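Local coordinates for thiol-activated cytolysin (Desulfobulbus propionicus, PDB 6NAL), which probably acts as a pore-forming toxin of the cholesterol-dependent cytolysin family, assembling on target membranes and inserting a beta-barrel pore, at residues Gly74-Ala79 against Pro232-Asn237; Ile196-Ser201 against Val238-Gln243; Gly374-Arg379 against Val457-Thr462; Trp384-Tyr389 against Arg419-Asn424. One frame throughout, in Å; residues are numbered along the deposited sequence.

Contact 1: Gly74-Ala79 against Pro232-Asn237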
loop_
_atom_site.group_PDB
_atom_site.type_symbol
_atom_site.label_atom_id
_atom_site.label_comp_id
_atom_site.label_asym_id
_atom_site.label_seq_id
_atom_site.Cartn_x
_atom_site.Cartn_y
_atom_site.Cartn_z
ATOM N N GLY A 74 -22.329 -7.278 -43.846
ATOM C CA GLY A 74 -23.449 -7.978 -44.416
ATOM C C GLY A 74 -23.329 -9.483 -44.424
ATOM O O GLY A 74 -24.233 -10.160 -44.948
ATOM N N ALA A 75 -22.251 -10.041 -43.880
ATOM C CA ALA A 75 -22.221 -11.499 -43.718
ATOM C C ALA A 75 -23.282 -11.924 -42.711
ATOM O O ALA A 75 -23.817 -11.101 -41.950
ATOM C CB ALA A 75 -20.845 -11.989 -43.253
ATOM N N LEU A 76 -23.609 -13.221 -42.727
ATOM C CA LEU A 76 -24.453 -13.832 -41.707
ATOM C C LEU A 76 -23.668 -14.914 -40.983
ATOM O O LEU A 76 -22.799 -15.577 -41.568
ATOM C CB LEU A 76 -25.687 -14.422 -42.300
ATOM C CG LEU A 76 -26.679 -13.410 -42.864
ATOM C CD1 LEU A 76 -27.803 -14.287 -43.482
ATOM C CD2 LEU A 76 -27.227 -12.470 -41.855
ATOM N N LEU A 77 -23.953 -15.069 -39.698
ATOM C CA LEU A 77 -23.213 -16.009 -38.873
ATOM C C LEU A 77 -24.203 -16.715 -37.979
ATOM O O LEU A 77 -25.292 -16.184 -37.742
ATOM C CB LEU A 77 -22.181 -15.311 -37.986
ATOM C CG LEU A 77 -21.093 -14.524 -38.683
ATOM C CD1 LEU A 77 -20.406 -13.615 -37.651
ATOM C CD2 LEU A 77 -20.103 -15.526 -39.356
ATOM N N VAL A 78 -23.811 -17.878 -37.435
ATOM C CA VAL A 78 -24.563 -18.477 -36.327
ATOM C C VAL A 78 -23.877 -18.114 -35.004
ATOM O O VAL A 78 -22.680 -18.347 -34.809
ATOM C CB VAL A 78 -24.768 -20.006 -36.471
ATOM C CG1 VAL A 78 -25.187 -20.391 -37.906
ATOM C CG2 VAL A 78 -23.566 -20.814 -36.043
ATOM N N ALA A 79 -24.634 -17.517 -34.103
ATOM C CA ALA A 79 -24.061 -17.098 -32.827
ATOM C C ALA A 79 -23.570 -18.320 -32.067
ATOM O O ALA A 79 -24.211 -19.383 -32.059
ATOM C CB ALA A 79 -25.095 -16.326 -32.015
ATOM N N PRO A 232 -29.264 -16.443 -35.448
ATOM C CA PRO A 232 -28.441 -15.904 -36.530
ATOM C C PRO A 232 -28.004 -14.495 -36.205
ATOM O O PRO A 232 -28.741 -13.718 -35.580
ATOM C CB PRO A 232 -29.386 -15.933 -37.747
ATOM C CG PRO A 232 -30.739 -15.726 -37.136
ATOM C CD PRO A 232 -30.688 -16.554 -35.864
ATOM N N LEU A 233 -26.807 -14.164 -36.682
ATOM C CA LEU A 233 -26.285 -12.810 -36.563
ATOM C C LEU A 233 -25.963 -12.193 -37.917
ATOM O O LEU A 233 -25.762 -12.883 -38.918
ATOM C CB LEU A 233 -25.007 -12.781 -35.730
ATOM C CG LEU A 233 -25.019 -13.436 -34.377
ATOM C CD1 LEU A 233 -23.594 -13.771 -33.978
ATOM C CD2 LEU A 233 -25.655 -12.545 -33.375
ATOM N N PHE A 234 -25.864 -10.862 -37.900
ATOM C CA PHE A 234 -25.646 -10.032 -39.076
ATOM C C PHE A 234 -24.501 -9.060 -38.786
ATOM O O PHE A 234 -24.607 -8.220 -37.882
ATOM C CB PHE A 234 -26.950 -9.289 -39.394
ATOM C CG PHE A 234 -26.862 -8.311 -40.508
ATOM C CD1 PHE A 234 -27.063 -8.706 -41.801
ATOM C CD2 PHE A 234 -26.654 -6.977 -40.258
ATOM C CE1 PHE A 234 -26.971 -7.788 -42.832
ATOM C CE2 PHE A 234 -26.630 -6.041 -41.278
ATOM C CZ PHE A 234 -26.779 -6.457 -42.568
ATOM N N VAL A 235 -23.422 -9.165 -39.556
ATOM C CA VAL A 235 -22.299 -8.265 -39.451
ATOM C C VAL A 235 -22.730 -6.890 -39.925
ATOM O O VAL A 235 -22.862 -6.623 -41.128
ATOM C CB VAL A 235 -21.095 -8.793 -40.226
ATOM C CG1 VAL A 235 -19.932 -7.888 -40.038
ATOM C CG2 VAL A 235 -20.720 -10.177 -39.737
ATOM N N LYS A 236 -22.908 -6.000 -38.951
ATOM C CA LYS A 236 -23.350 -4.640 -39.207
ATOM C C LYS A 236 -22.219 -3.695 -39.595
ATOM O O LYS A 236 -22.454 -2.701 -40.299
ATOM C CB LYS A 236 -24.040 -4.072 -37.979
ATOM C CG LYS A 236 -24.858 -2.866 -38.304
ATOM C CD LYS A 236 -25.511 -2.287 -37.058
ATOM C CE LYS A 236 -26.187 -0.960 -37.377
ATOM N NZ LYS A 236 -26.776 -0.328 -36.174
ATOM N N ASN A 237 -20.996 -3.956 -39.148
ATOM C CA ASN A 237 -19.952 -2.963 -39.357
ATOM C C ASN A 237 -18.595 -3.608 -39.151
ATOM O O ASN A 237 -18.434 -4.438 -38.259
ATOM C CB ASN A 237 -20.172 -1.783 -38.386
ATOM C CG ASN A 237 -19.330 -0.571 -38.719
ATOM O OD1 ASN A 237 -19.298 -0.084 -39.843
ATOM N ND2 ASN A 237 -18.638 -0.082 -37.727
#
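L233 and A79 make the tight end of this contact. The CD1 methyl of L233 lies 3.6 Å from A79 CB and is just as near to A79 CA. L233 shares its face with L77, and L83 of helix 81-84 packs on both leucines. Their backbones form an antiparallel hydrogen-bonded pair. The bond from L233 N to L77 O is 2.7 Å long and almost straight. The return bond, from L77 N to L233 O, is more bent. The L76 CD2 methyl lies 3.3 Å from L233 O. This pairing adds the short strand 76-78 to the long strand 232-250, within a large antiparallel sheet, consistent with the central sheet of cholesterol-dependent cytolysins. On the opposite face, L76 CD2 meets the F234 ring at its edge, in plane, 3.8 Å from F234 CD1. F234 CG is anti to the backbone N (chi1 175°), and the ring reaches along to G74. F234 CE1 there lies 3.9 Å from G74 CA. Two more backbone bonds continue the pairing: G74 N to V235 O at 2.8 Å, and V235 N to A75 O. The packing is looser at V78 and P232. They are paired on the same face as F234, but V78 hardly touches the other strand. Beyond V235 the two chains part. K236 points away and is exposed, and K236 and N237 form a classic beta bulge opposite Y337.

Contact 2: Ile196-Ser201 against Val238-Gln243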
loop_
_atom_site.group_PDB
_atom_site.type_symbol
_atom_site.label_atom_id
_atom_site.label_comp_id
_atom_site.label_asym_id
_atom_site.label_seq_id
_atom_site.Cartn_x
_atom_site.Cartn_y
_atom_site.Cartn_z
ATOM N N ILE A 196 -7.858 3.702 -37.085
ATOM C CA ILE A 196 -8.930 3.328 -38.000
ATOM C C ILE A 196 -8.913 4.264 -39.203
ATOM O O ILE A 196 -9.130 5.474 -39.054
ATOM C CB ILE A 196 -10.296 3.384 -37.298
ATOM C CG1 ILE A 196 -10.304 2.502 -36.038
ATOM C CG2 ILE A 196 -11.403 3.000 -38.238
ATOM C CD1 ILE A 196 -11.618 2.632 -35.213
ATOM N N PHE A 197 -8.739 3.704 -40.413
ATOM C CA PHE A 197 -8.733 4.552 -41.606
ATOM C C PHE A 197 -10.150 4.788 -42.095
ATOM O O PHE A 197 -10.556 5.933 -42.293
ATOM C CB PHE A 197 -7.878 3.953 -42.741
ATOM C CG PHE A 197 -6.415 3.839 -42.412
ATOM C CD1 PHE A 197 -5.801 4.745 -41.573
ATOM C CD2 PHE A 197 -5.656 2.832 -42.942
ATOM C CE1 PHE A 197 -4.455 4.631 -41.267
ATOM C CE2 PHE A 197 -4.312 2.708 -42.637
ATOM C CZ PHE A 197 -3.715 3.603 -41.781
ATOM N N TYR A 198 -10.922 3.716 -42.284
ATOM C CA TYR A 198 -12.320 3.844 -42.668
ATOM C C TYR A 198 -13.166 2.694 -42.114
ATOM O O TYR A 198 -12.652 1.673 -41.658
ATOM C CB TYR A 198 -12.479 3.871 -44.192
ATOM C CG TYR A 198 -11.884 2.650 -44.885
ATOM C CD1 TYR A 198 -10.543 2.615 -45.235
ATOM C CD2 TYR A 198 -12.664 1.507 -45.190
ATOM C CE1 TYR A 198 -10.002 1.506 -45.893
ATOM C CE2 TYR A 198 -12.113 0.425 -45.826
ATOM C CZ TYR A 198 -10.793 0.453 -46.187
ATOM O OH TYR A 198 -10.226 -0.630 -46.794
ATOM N N SER A 199 -14.488 2.847 -42.244
ATOM C CA SER A 199 -15.438 1.828 -41.834
ATOM C C SER A 199 -16.403 1.471 -42.968
ATOM O O SER A 199 -16.625 2.246 -43.898
ATOM C CB SER A 199 -16.239 2.284 -40.612
ATOM O OG SER A 199 -15.408 2.397 -39.480
ATOM N N VAL A 200 -16.978 0.267 -42.871
ATOM C CA VAL A 200 -17.997 -0.197 -43.796
ATOM C C VAL A 200 -19.126 -0.840 -43.005
ATOM O O VAL A 200 -18.901 -1.806 -42.261
ATOM C CB VAL A 200 -17.463 -1.191 -44.836
ATOM C CG1 VAL A 200 -18.616 -1.556 -45.755
ATOM C CG2 VAL A 200 -16.266 -0.642 -45.609
ATOM N N SER A 201 -20.346 -0.339 -43.202
ATOM C CA SER A 201 -21.521 -0.804 -42.491
ATOM C C SER A 201 -22.500 -1.410 -43.489
ATOM O O SER A 201 -22.351 -1.274 -44.711
ATOM C CB SER A 201 -22.146 0.355 -41.709
ATOM O OG SER A 201 -22.606 1.355 -42.598
ATOM N N VAL A 238 -17.659 -3.277 -40.030
ATOM C CA VAL A 238 -16.256 -3.642 -39.919
ATOM C C VAL A 238 -15.436 -2.367 -40.014
ATOM O O VAL A 238 -15.750 -1.482 -40.818
ATOM C CB VAL A 238 -15.805 -4.619 -41.022
ATOM C CG1 VAL A 238 -14.383 -5.072 -40.764
ATOM C CG2 VAL A 238 -16.720 -5.814 -41.143
ATOM N N GLN A 239 -14.392 -2.275 -39.203
ATOM C CA GLN A 239 -13.465 -1.158 -39.244
ATOM C C GLN A 239 -12.179 -1.629 -39.869
ATOM O O GLN A 239 -11.746 -2.748 -39.619
ATOM C CB GLN A 239 -13.102 -0.635 -37.848
ATOM C CG GLN A 239 -14.246 -0.365 -36.973
ATOM C CD GLN A 239 -13.812 -0.143 -35.491
ATOM O OE1 GLN A 239 -14.565 0.434 -34.737
ATOM N NE2 GLN A 239 -12.602 -0.590 -35.102
ATOM N N TYR A 240 -11.545 -0.763 -40.627
ATOM C CA TYR A 240 -10.321 -1.103 -41.334
ATOM C C TYR A 240 -9.233 -0.090 -40.988
ATOM O O TYR A 240 -9.487 1.113 -40.918
ATOM C CB TYR A 240 -10.535 -1.101 -42.880
ATOM C CG TYR A 240 -11.563 -2.069 -43.344
ATOM C CD1 TYR A 240 -12.896 -1.761 -43.228
ATOM C CD2 TYR A 240 -11.217 -3.300 -43.864
ATOM C CE1 TYR A 240 -13.853 -2.623 -43.641
ATOM C CE2 TYR A 240 -12.192 -4.196 -44.297
ATOM C CZ TYR A 240 -13.509 -3.832 -44.189
ATOM O OH TYR A 240 -14.534 -4.650 -44.539
ATOM N N GLY A 241 -8.015 -0.559 -40.832
ATOM C CA GLY A 241 -6.981 0.377 -40.507
ATOM C C GLY A 241 -5.658 -0.283 -40.257
ATOM O O GLY A 241 -5.289 -1.190 -40.986
ATOM N N ARG A 242 -4.946 0.159 -39.210
ATOM C CA ARG A 242 -3.558 -0.203 -38.963
ATOM C C ARG A 242 -3.340 -0.359 -37.468
ATOM O O ARG A 242 -3.895 0.381 -36.666
ATOM C CB ARG A 242 -2.630 0.893 -39.494
ATOM C CG ARG A 242 -1.151 0.729 -39.217
ATOM C CD ARG A 242 -0.416 1.872 -39.991
ATOM N NE ARG A 242 0.979 2.044 -39.625
ATOM C CZ ARG A 242 1.976 1.326 -40.123
ATOM N NH1 ARG A 242 1.691 0.393 -41.011
ATOM N NH2 ARG A 242 3.242 1.566 -39.764
ATOM N N GLN A 243 -2.428 -1.225 -37.105
ATOM C CA GLN A 243 -2.283 -1.633 -35.727
ATOM C C GLN A 243 -0.814 -1.963 -35.531
ATOM O O GLN A 243 -0.196 -2.646 -36.343
ATOM C CB GLN A 243 -3.222 -2.808 -35.440
ATOM C CG GLN A 243 -3.719 -2.901 -34.052
ATOM C CD GLN A 243 -4.971 -3.747 -33.928
ATOM O OE1 GLN A 243 -5.768 -3.516 -33.029
ATOM N NE2 GLN A 243 -5.145 -4.727 -34.804
#
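F197 and Y198 form a classic beta bulge opposite Y240. The bulge sits between strands 187-202 and 232-250, antiparallel neighbours in the large sheet, probably the central sheet of the cytolysin fold. Both bulge amides reach one acceptor, Y240 O. F197 N is 2.7 Å from it, and Y198 N bonds to it at 3.3 Å. The bulge shifts the register by one residue, so I196 pairs with G241. Their CA atoms are only 4.3 Å apart. G241, with no side chain, lets the two backbones come this close. G241 CA makes an off-centre CH-pi contact with the F197 ring. R242 CB touches the tip of that ring at F197 CZ, 3.7 Å away, while the R242 guanidinium runs on to S297. Y198 and Y240 share the other main packing site. Y198 CG sits between the backbone N and the carbonyl carbon (chi1 57°), which brings one face of its ring against Y240 CB. That carbon lies 3.8 Å from the centroid of the Y198 ring. The two rings are near parallel, at 15°, but slid apart and barely overlapping. Y240 CE1 also meets V200 CG2, and I125 of helix 118-133 packs on both residues. On the other face Q239 is held by Y337 through its OE1. I196 CD1 lies against that same amide, 3.4 Å from Q239 NE2.

Contact 3: Gly374-Arg379 against Val457-Thr462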
loop_
_atom_site.group_PDB
_atom_site.type_symbol
_atom_site.label_atom_id
_atom_site.label_comp_id
_atom_site.label_asym_id
_atom_site.label_seq_id
_atom_site.Cartn_x
_atom_site.Cartn_y
_atom_site.Cartn_z
ATOM N N GLY A 374 32.760 16.988 21.063
ATOM C CA GLY A 374 32.622 17.913 22.169
ATOM C C GLY A 374 33.571 17.627 23.325
ATOM O O GLY A 374 34.144 16.550 23.450
ATOM N N TRP A 375 33.772 18.648 24.159
ATOM C CA TRP A 375 34.707 18.615 25.291
ATOM C C TRP A 375 33.976 18.140 26.561
ATOM O O TRP A 375 33.876 18.803 27.579
ATOM C CB TRP A 375 35.340 20.001 25.468
ATOM C CG TRP A 375 36.371 20.275 24.438
ATOM C CD1 TRP A 375 36.779 19.418 23.403
ATOM C CD2 TRP A 375 37.125 21.537 24.272
ATOM N NE1 TRP A 375 37.721 20.139 22.641
ATOM C CE2 TRP A 375 37.864 21.431 23.104
ATOM C CE3 TRP A 375 37.216 22.752 25.013
ATOM C CZ2 TRP A 375 38.812 22.422 22.746
ATOM C CZ3 TRP A 375 38.079 23.737 24.599
ATOM C CH2 TRP A 375 38.901 23.546 23.528
ATOM N N TYR A 376 33.379 16.959 26.470
ATOM C CA TYR A 376 32.564 16.415 27.555
ATOM C C TYR A 376 32.346 14.935 27.241
ATOM O O TYR A 376 32.706 14.463 26.172
ATOM C CB TYR A 376 31.231 17.151 27.731
ATOM C CG TYR A 376 30.406 17.307 26.458
ATOM C CD1 TYR A 376 29.693 16.238 25.935
ATOM C CD2 TYR A 376 30.345 18.528 25.783
ATOM C CE1 TYR A 376 28.957 16.373 24.755
ATOM C CE2 TYR A 376 29.611 18.677 24.604
ATOM C CZ TYR A 376 28.907 17.608 24.094
ATOM O OH TYR A 376 28.141 17.735 22.938
ATOM N N VAL A 377 31.825 14.188 28.201
ATOM C CA VAL A 377 31.514 12.775 28.003
ATOM C C VAL A 377 30.096 12.700 27.476
ATOM O O VAL A 377 29.194 13.380 27.986
ATOM C CB VAL A 377 31.656 11.980 29.313
ATOM C CG1 VAL A 377 31.106 10.557 29.136
ATOM C CG2 VAL A 377 33.132 11.923 29.771
ATOM N N ALA A 378 29.891 11.906 26.457
ATOM C CA ALA A 378 28.586 11.858 25.827
ATOM C C ALA A 378 28.150 10.411 25.678
ATOM O O ALA A 378 28.968 9.502 25.589
ATOM C CB ALA A 378 28.621 12.530 24.468
ATOM N N ARG A 379 26.859 10.194 25.668
ATOM C CA ARG A 379 26.369 8.889 25.280
ATOM C C ARG A 379 25.282 9.054 24.245
ATOM O O ARG A 379 24.546 10.053 24.232
ATOM C CB ARG A 379 25.861 8.098 26.464
ATOM C CG ARG A 379 24.826 8.800 27.218
ATOM C CD ARG A 379 24.601 8.114 28.536
ATOM N NE ARG A 379 23.381 8.662 29.105
ATOM C CZ ARG A 379 23.083 8.590 30.390
ATOM N NH1 ARG A 379 23.908 7.946 31.213
ATOM N NH2 ARG A 379 21.965 9.143 30.837
ATOM N N VAL A 457 24.681 12.396 12.821
ATOM C CA VAL A 457 24.409 13.217 13.993
ATOM C C VAL A 457 25.739 13.583 14.623
ATOM O O VAL A 457 26.521 12.698 14.989
ATOM C CB VAL A 457 23.467 12.535 15.006
ATOM C CG1 VAL A 457 22.297 11.865 14.299
ATOM C CG2 VAL A 457 24.148 11.553 15.849
ATOM N N SER A 458 26.013 14.886 14.705
ATOM C CA SER A 458 27.254 15.410 15.268
ATOM C C SER A 458 26.939 16.139 16.559
ATOM O O SER A 458 26.025 16.960 16.601
ATOM C CB SER A 458 27.945 16.384 14.308
ATOM O OG SER A 458 28.081 15.815 13.024
ATOM N N ILE A 459 27.664 15.843 17.601
ATOM C CA ILE A 459 27.585 16.687 18.772
ATOM C C ILE A 459 28.961 17.293 18.969
ATOM O O ILE A 459 29.985 16.677 18.657
ATOM C CB ILE A 459 27.114 15.940 20.038
ATOM C CG1 ILE A 459 27.999 14.746 20.337
ATOM C CG2 ILE A 459 25.665 15.554 19.913
ATOM C CD1 ILE A 459 27.631 14.104 21.654
ATOM N N GLY A 460 28.979 18.515 19.465
ATOM C CA GLY A 460 30.219 19.168 19.808
ATOM C C GLY A 460 29.987 20.143 20.935
ATOM O O GLY A 460 28.998 20.021 21.684
ATOM N N GLY A 461 30.881 21.123 21.059
ATOM C CA GLY A 461 30.691 22.143 22.062
ATOM C C GLY A 461 31.396 21.778 23.343
ATOM O O GLY A 461 32.335 20.971 23.353
ATOM N N THR A 462 30.967 22.412 24.427
ATOM C CA THR A 462 31.542 22.177 25.745
ATOM C C THR A 462 30.418 21.804 26.682
ATOM O O THR A 462 29.254 21.851 26.292
ATOM C CB THR A 462 32.231 23.413 26.327
ATOM O OG1 THR A 462 31.203 24.360 26.609
ATOM C CG2 THR A 462 33.274 23.977 25.371
#
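G374 and G460 bring their CA atoms within 3.6 Å, and W375 N then bonds to G461 O at 2.8 Å, nearly straight at 168°. W375 is the centre of an inverse gamma turn, in which Y376 N makes a weak bond back to G374 O. The turn leads into strand 378-389 of the C-terminal beta sandwich. Y376 carries most of the side-chain contact. Its CG lies between the backbone N and the carbonyl carbon (chi1 51°), and the ring folds back so that G374 CA covers part of one face. T462 lies at the ring edge, with its C atom 3.4 Å from Y376 CD2. The hydroxyl reaches further and donates to G460 O at 2.7 Å, approaching from above the carbonyl plane. I459 packs beside it, with CB 3.6 Å from Y376 OH. The I459 CD1 methyl also presses on A378 CB at 3.4 Å, tighter than usual. H372 touches Y376, A378 and I459 from strand 349-372. Near this corner R379 forms a salt bridge with E430 and a cation-pi contact with W440. W440 belongs to a tryptophan-rich run that matches the family undecapeptide, so the contact probably lies near the membrane-facing tip. Its chemistry joins a buried tyrosine to a more open rim at W375 and T462: the Y376 hydroxyl satisfies a strand carbonyl, and glycines allow the close approach of the backbones.

Contact 4: Trp384-Tyr389 against Arg419-Asn424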
loop_
_atom_site.group_PDB
_atom_site.type_symbol
_atom_site.label_atom_id
_atom_site.label_comp_id
_atom_site.label_asym_id
_atom_site.label_seq_id
_atom_site.Cartn_x
_atom_site.Cartn_y
_atom_site.Cartn_z
ATOM N N TRP A 384 15.603 1.019 16.675
ATOM C CA TRP A 384 14.826 0.948 15.444
ATOM C C TRP A 384 14.014 -0.331 15.453
ATOM O O TRP A 384 14.192 -1.207 16.301
ATOM C CB TRP A 384 15.701 0.997 14.187
ATOM C CG TRP A 384 16.689 -0.112 14.080
ATOM C CD1 TRP A 384 16.492 -1.317 13.508
ATOM C CD2 TRP A 384 18.043 -0.110 14.560
ATOM N NE1 TRP A 384 17.622 -2.104 13.644
ATOM C CE2 TRP A 384 18.594 -1.377 14.274
ATOM C CE3 TRP A 384 18.842 0.837 15.202
ATOM C CZ2 TRP A 384 19.904 -1.720 14.610
ATOM C CZ3 TRP A 384 20.148 0.496 15.539
ATOM C CH2 TRP A 384 20.667 -0.768 15.226
ATOM N N ASP A 385 13.139 -0.439 14.464
ATOM C CA ASP A 385 12.307 -1.616 14.296
ATOM C C ASP A 385 12.742 -2.349 13.042
ATOM O O ASP A 385 13.072 -1.721 12.042
ATOM C CB ASP A 385 10.832 -1.227 14.191
ATOM C CG ASP A 385 10.181 -0.953 15.550
ATOM O OD1 ASP A 385 10.682 -1.475 16.602
ATOM O OD2 ASP A 385 9.142 -0.229 15.542
ATOM N N GLU A 386 12.744 -3.675 13.087
ATOM C CA GLU A 386 13.044 -4.472 11.910
ATOM C C GLU A 386 11.823 -5.278 11.477
ATOM O O GLU A 386 11.202 -5.984 12.289
ATOM C CB GLU A 386 14.234 -5.393 12.174
ATOM C CG GLU A 386 15.580 -4.675 12.109
ATOM C CD GLU A 386 16.764 -5.529 12.591
ATOM O OE1 GLU A 386 16.615 -6.779 12.683
ATOM O OE2 GLU A 386 17.849 -4.936 12.864
ATOM N N ILE A 387 11.512 -5.204 10.181
ATOM C CA ILE A 387 10.312 -5.800 9.625
ATOM C C ILE A 387 10.683 -7.108 8.970
ATOM O O ILE A 387 11.707 -7.218 8.300
ATOM C CB ILE A 387 9.651 -4.832 8.637
ATOM C CG1 ILE A 387 8.693 -3.904 9.384
ATOM C CG2 ILE A 387 8.818 -5.542 7.620
ATOM C CD1 ILE A 387 9.300 -3.344 10.671
ATOM N N SER A 388 9.842 -8.105 9.170
ATOM C CA SER A 388 10.026 -9.422 8.589
ATOM C C SER A 388 8.652 -9.968 8.181
ATOM O O SER A 388 7.628 -9.636 8.783
ATOM C CB SER A 388 10.780 -10.304 9.598
ATOM O OG SER A 388 11.368 -11.385 8.933
ATOM N N TYR A 389 8.613 -10.745 7.103
ATOM C CA TYR A 389 7.405 -11.486 6.738
ATOM C C TYR A 389 7.727 -12.964 6.838
ATOM O O TYR A 389 8.610 -13.451 6.137
ATOM C CB TYR A 389 6.899 -11.149 5.351
ATOM C CG TYR A 389 6.393 -9.731 5.252
ATOM C CD1 TYR A 389 5.071 -9.434 5.427
ATOM C CD2 TYR A 389 7.258 -8.691 4.954
ATOM C CE1 TYR A 389 4.614 -8.125 5.279
ATOM C CE2 TYR A 389 6.821 -7.387 4.817
ATOM C CZ TYR A 389 5.496 -7.111 4.979
ATOM O OH TYR A 389 5.068 -5.804 4.882
ATOM N N ARG A 419 19.869 -2.448 7.087
ATOM C CA ARG A 419 19.239 -2.951 5.888
ATOM C C ARG A 419 17.877 -2.316 5.712
ATOM O O ARG A 419 17.348 -1.669 6.595
ATOM C CB ARG A 419 19.146 -4.460 5.946
ATOM C CG ARG A 419 20.517 -5.070 6.138
ATOM C CD ARG A 419 20.550 -6.542 5.796
ATOM N NE ARG A 419 19.758 -7.307 6.751
ATOM C CZ ARG A 419 19.424 -8.580 6.570
ATOM N NH1 ARG A 419 19.832 -9.204 5.469
ATOM N NH2 ARG A 419 18.694 -9.221 7.476
ATOM N N GLY A 420 17.320 -2.493 4.521
ATOM C CA GLY A 420 16.085 -1.844 4.116
ATOM C C GLY A 420 14.855 -2.275 4.894
ATOM O O GLY A 420 13.811 -1.625 4.779
ATOM N N ASN A 421 14.943 -3.344 5.676
ATOM C CA ASN A 421 13.848 -3.694 6.562
ATOM C C ASN A 421 13.821 -2.892 7.870
ATOM O O ASN A 421 12.913 -3.096 8.678
ATOM C CB ASN A 421 13.898 -5.197 6.841
ATOM C CG ASN A 421 15.151 -5.617 7.562
ATOM O OD1 ASN A 421 16.231 -5.045 7.375
ATOM N ND2 ASN A 421 15.020 -6.646 8.388
ATOM N N ALA A 422 14.713 -1.944 8.093
ATOM C CA ALA A 422 14.672 -1.178 9.331
ATOM C C ALA A 422 13.831 0.080 9.182
ATOM O O ALA A 422 13.999 0.820 8.217
ATOM C CB ALA A 422 16.092 -0.820 9.752
ATOM N N ARG A 423 12.930 0.314 10.140
ATOM C CA ARG A 423 12.064 1.484 10.169
ATOM C C ARG A 423 12.160 2.174 11.521
ATOM O O ARG A 423 12.687 1.619 12.502
ATOM C CB ARG A 423 10.580 1.146 9.991
ATOM C CG ARG A 423 10.250 0.084 9.008
ATOM C CD ARG A 423 9.955 0.697 7.626
ATOM N NE ARG A 423 9.320 -0.311 6.774
ATOM C CZ ARG A 423 9.969 -1.046 5.888
ATOM N NH1 ARG A 423 11.263 -0.831 5.722
ATOM N NH2 ARG A 423 9.325 -1.972 5.168
ATOM N N ASN A 424 11.555 3.368 11.599
ATOM C CA ASN A 424 11.189 3.968 12.898
ATOM C C ASN A 424 12.406 4.255 13.776
ATOM O O ASN A 424 12.464 3.915 14.961
ATOM C CB ASN A 424 10.191 3.049 13.601
ATOM C CG ASN A 424 9.376 3.760 14.635
ATOM O OD1 ASN A 424 9.532 4.960 14.837
ATOM N ND2 ASN A 424 8.511 3.016 15.328
#
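W384 and A422 meet on one face of the sheet, with W384 CD1 3.8 Å from A422 CB. The indole is held by its own strand. Its NE1 donates to E386 OE2 at 2.9 Å, almost straight and in the ring plane, and meets the carboxylate on its anti side. E386 has an extended chain beyond CG, which carries the carboxylate along to the indole. N421 makes a different kind of join. Its CG sits between the backbone N and the carbonyl carbon (chi1 63°), which folds the amide back toward I387, and ND2 makes a weak bond of 3.4 Å to I387 O. N421 O takes I387 N at 2.9 Å. N421 is the third residue of a type I turn from R419 to A422, closed by the bond from A422 N to R419 O. The turn leads into strand 422-432, which pairs antiparallel with 378-389 in a four-stranded sheet of the beta sandwich. D385 and R423 form the hydrogen-bonded pair, with R423 N to D385 O at 2.8 Å. The R423 chain bends at chi2 (-93°) and curls back over the turn. Its NH1 donates to G420 O at 2.8 Å, in the guanidinium plane but bent. I387 crosses it at about a right angle, with CG1 over one guanidinium face and CD1 3.9 Å from R423 CG. Y363 adds a cation-pi contact to R423. N424 ND2 bonds weakly to D385 OD2, the amide and carboxylate planes 71° apart.

In the fold
Contacts 1 and 2 lie along strand 232-250, in the same large sheet. Their centres are about 17 Å apart, and they touch where K236 O lies against S201 CB. Contact 1 is wholly buried and largely aliphatic. Contact 2 is mostly buried but adds aromatic rings and a bulge. Contacts 3 and 4 both use strand 378-389 of the beta sandwich, about 29 Å apart between centres, on the other side of the chain's centre. Contact 3 is buried at its tyrosine but exposed at W375. Contact 4 is only partly buried, and charged and amide side chains do more of its work. Contacts 1 and 3 lie toward opposite ends of the elongated chain, their centres about 86 Å apart.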